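Local coordinates for LIM domain only protein 7 (Homo sapiens, PDB 2EAQ) that carries a PDZ domain, a module that probably binds the C-terminal tails of partner proteins, at residues G20-W25 against F31-E36. Numbering follows the deposited sequence.
Sequences GFTIKW and FVASVE
T22 and S34 meet hydroxyl to hydroxyl, T22 OG1 lying 2.6 Å from S34 OG in a short hydrogen bond that either could donate. Both oxygens sit between their own backbone N and carbonyl carbon (chi1 60° and 69°), which brings them together over the face of the hairpin that also carries K24 and F31. The methyl of A33 comes in against T22, its CB 3.4 Å from T22 OG1, and also touches K24 CB. T22 is matched by two residues, A33 and S34, across the strands: A33 N donates to T22 O at 2.7 Å, while T22 N donates to S34 O, a classic beta bulge that shifts the register by one residue. Beyond it, K24 and F31 exchange two backbone hydrogen bonds, and the ring of F31 turns its edge to K24 O, with CD1 3.8 Å away. On the other face F21 CB rests against V35 CG2 at 4.3 Å, while the F21 ring packs against L46, L81 and M83. Where the hairpin opens, E36 N donates a nearly straight hydrogen bond to G20 O (174°). The arrangement is the bulged antiparallel hairpin of strands 21-26 and 29-35 in a PDZ fold; as in other PDZ domains, strand 21-26 probably borders the peptide groove.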
ATOM      1  N   GLY A  20       1.387  -0.404   8.868  1.00  8.19           N
ATOM      2  CA  GLY A  20       1.895  -1.740   9.163  1.00  9.64           C
ATOM      3  C   GLY A  20       2.600  -2.424   8.041  1.00  7.88           C
ATOM      4  O   GLY A  20       2.907  -3.592   8.184  1.00 10.36           O
ATOM      5  N   PHE A  21       2.913  -1.740   6.930  1.00  7.05           N
ATOM      6  CA  PHE A  21       3.658  -2.432   5.886  1.00  6.10           C
ATOM      7  C   PHE A  21       4.756  -1.461   5.398  1.00  7.35           C
ATOM      8  O   PHE A  21       4.684  -0.249   5.624  1.00  7.88           O
ATOM      9  CB  PHE A  21       2.709  -2.824   4.725  1.00  7.90           C
ATOM     10  CG  PHE A  21       2.195  -1.689   3.929  1.00  5.09           C
ATOM     11  CD1 PHE A  21       2.826  -1.311   2.764  1.00  6.65           C
ATOM     12  CD2 PHE A  21       1.047  -0.980   4.333  1.00  7.08           C
ATOM     13  CE1 PHE A  21       2.312  -0.228   2.034  1.00 10.04           C
ATOM     14  CE2 PHE A  21       0.559   0.092   3.601  1.00  7.87           C
ATOM     15  CZ  PHE A  21       1.203   0.449   2.470  1.00  9.09           C
ATOM     16  N   THR A  22       5.790  -2.032   4.790  1.00  6.01           N
ATOM     17  CA  THR A  22       6.855  -1.220   4.149  1.00  7.25           C
ATOM     18  C   THR A  22       6.865  -1.622   2.678  1.00  6.53           C
ATOM     19  O   THR A  22       6.403  -2.717   2.295  1.00  7.00           O
ATOM     20  CB  THR A  22       8.228  -1.454   4.729  1.00  8.23           C
ATOM     21  OG1 THR A  22       8.602  -2.816   4.576  1.00  8.64           O
ATOM     22  CG2 THR A  22       8.232  -1.077   6.237  1.00  7.90           C
ATOM     23  N   ILE A  23       7.418  -0.745   1.843  1.00  5.72           N
ATOM     24  CA  ILE A  23       7.466  -0.959   0.407  1.00  6.82           C
ATOM     25  C   ILE A  23       8.857  -1.309  -0.063  1.00  6.65           C
ATOM     26  O   ILE A  23       9.871  -0.776   0.480  1.00  7.40           O
ATOM     27  CB  ILE A  23       6.999   0.320  -0.291  1.00  6.90           C
ATOM     28  CG1 ILE A  23       5.504   0.549   0.018  1.00  7.87           C
ATOM     29  CG2 ILE A  23       7.182   0.212  -1.842  1.00  9.14           C
ATOM     30  CD1 ILE A  23       4.854   1.742  -0.675  1.00 10.42           C
ATOM     31  N   LYS A  24       8.895  -2.260  -0.987  1.00  6.90           N
ATOM     32  CA  LYS A  24      10.099  -2.650  -1.710  1.00  7.54           C
ATOM     33  C   LYS A  24      10.034  -1.940  -3.041  1.00  5.78           C
ATOM     34  O   LYS A  24       9.141  -2.181  -3.885  1.00  7.91           O
ATOM     35  CB  LYS A  24      10.149  -4.153  -1.977  1.00  9.64           C
ATOM     36  CG  LYS A  24      11.442  -4.506  -2.748  1.00 14.20           C
ATOM     37  CD  LYS A  24      11.691  -5.998  -2.750  1.00 20.45           C
ATOM     38  CE  LYS A  24      11.077  -6.576  -4.008  1.00 23.56           C
ATOM     39  NZ  LYS A  24      11.842  -7.798  -4.518  1.00 29.98           N
ATOM     40  N   TRP A  25      10.969  -0.997  -3.231  1.00  5.52           N
ATOM     41  CA  TRP A  25      11.100  -0.327  -4.514  1.00  6.34           C
ATOM     42  C   TRP A  25      11.906  -1.240  -5.416  1.00  7.47           C
ATOM     43  O   TRP A  25      13.077  -1.578  -5.116  1.00  7.76           O
ATOM     44  CB  TRP A  25      11.818   0.994  -4.285  1.00  7.46           C
ATOM     45  CG  TRP A  25      10.920   1.965  -3.564  1.00  8.09           C
ATOM     46  CD1 TRP A  25      10.579   1.919  -2.235  1.00 10.24           C
ATOM     47  CD2 TRP A  25      10.199   3.039  -4.136  1.00  9.29           C
ATOM     48  NE1 TRP A  25       9.671   2.917  -1.946  1.00 12.59           N
ATOM     49  CE2 TRP A  25       9.414   3.623  -3.092  1.00 10.17           C
ATOM     50  CE3 TRP A  25      10.122   3.584  -5.450  1.00  8.74           C
ATOM     51  CZ2 TRP A  25       8.580   4.713  -3.297  1.00 10.94           C
ATOM     52  CZ3 TRP A  25       9.284   4.683  -5.642  1.00 12.06           C
ATOM     53  CH2 TRP A  25       8.526   5.235  -4.573  1.00 11.37           C
ATOM     54  N   PHE A  31       6.474  -2.935  -4.496  1.00  6.50           N
ATOM     55  CA  PHE A  31       5.911  -4.169  -3.919  1.00  5.18           C
ATOM     56  C   PHE A  31       5.852  -4.061  -2.410  1.00  6.76           C
ATOM     57  O   PHE A  31       6.483  -3.202  -1.806  1.00  7.29           O
ATOM     58  CB  PHE A  31       6.792  -5.369  -4.296  1.00  7.41           C
ATOM     59  CG  PHE A  31       6.996  -5.533  -5.782  1.00  6.74           C
ATOM     60  CD1 PHE A  31       7.941  -4.752  -6.447  1.00  6.93           C
ATOM     61  CD2 PHE A  31       6.170  -6.399  -6.490  1.00  7.51           C
ATOM     62  CE1 PHE A  31       8.046  -4.828  -7.859  1.00  8.58           C
ATOM     63  CE2 PHE A  31       6.261  -6.504  -7.868  1.00  9.23           C
ATOM     64  CZ  PHE A  31       7.206  -5.708  -8.532  1.00  8.38           C
ATOM     65  N   VAL A  32       5.045  -4.925  -1.797  1.00  5.99           N
ATOM     66  CA  VAL A  32       4.995  -4.959  -0.332  1.00  5.46           C
ATOM     67  C   VAL A  32       6.229  -5.714   0.160  1.00  4.15           C
ATOM     68  O   VAL A  32       6.467  -6.885  -0.185  1.00  6.73           O
ATOM     69  CB  VAL A  32       3.699  -5.631   0.142  1.00  4.54           C
ATOM     70  CG1 VAL A  32       3.733  -5.765   1.627  1.00  5.03           C
ATOM     71  CG2 VAL A  32       2.493  -4.797  -0.303  1.00  7.37           C
ATOM     72  N   ALA A  33       7.042  -5.023   0.963  1.00  5.35           N
ATOM     73  CA  ALA A  33       8.275  -5.658   1.485  1.00  6.67           C
ATOM     74  C   ALA A  33       8.052  -6.435   2.790  1.00  7.65           C
ATOM     75  O   ALA A  33       8.683  -7.468   3.071  1.00  8.60           O
ATOM     76  CB  ALA A  33       9.321  -4.582   1.726  1.00  7.59           C
ATOM     77  N   SER A  34       7.151  -5.916   3.622  1.00  5.33           N
ATOM     78  CA  SER A  34       6.908  -6.530   4.936  1.00  5.97           C
ATOM     79  C   SER A  34       5.512  -6.115   5.366  1.00  6.12           C
ATOM     80  O   SER A  34       4.983  -5.073   4.925  1.00  6.18           O
ATOM     81  CB  SER A  34       7.948  -5.990   5.937  1.00  7.96           C
ATOM     82  OG  SER A  34       7.736  -4.598   6.244  1.00 12.11           O
ATOM     83  N   VAL A  35       4.896  -6.970   6.203  1.00  6.24           N
ATOM     84  CA  VAL A  35       3.554  -6.728   6.804  1.00  6.25           C
ATOM     85  C   VAL A  35       3.718  -7.136   8.245  1.00  8.10           C
ATOM     86  O   VAL A  35       3.945  -8.306   8.532  1.00 11.28           O
ATOM     87  CB  VAL A  35       2.468  -7.541   6.085  1.00  6.24           C
ATOM     88  CG1 VAL A  35       1.104  -7.236   6.739  1.00  8.13           C
ATOM     89  CG2 VAL A  35       2.368  -7.159   4.662  1.00  5.36           C
ATOM     90  N   GLU A  36       3.550  -6.166   9.141  1.00  6.42           N
ATOM     91  CA  GLU A  36       3.778  -6.372  10.551  1.00  8.75           C
ATOM     92  C   GLU A  36       2.649  -7.039  11.297  1.00  8.28           C
ATOM     93  O   GLU A  36       1.478  -6.706  11.125  1.00  8.21           O
ATOM     94  CB  GLU A  36       3.988  -5.038  11.208  1.00 10.66           C
ATOM     95  CG  GLU A  36       5.218  -4.263  10.821  1.00 18.98           C
ATOM     96  CD  GLU A  36       5.269  -3.044  11.763  1.00 25.01           C
ATOM     97  OE1 GLU A  36       5.781  -3.182  12.915  1.00 30.26           O
ATOM     98  OE2 GLU A  36       4.730  -1.997  11.390  1.00 24.63           O
TER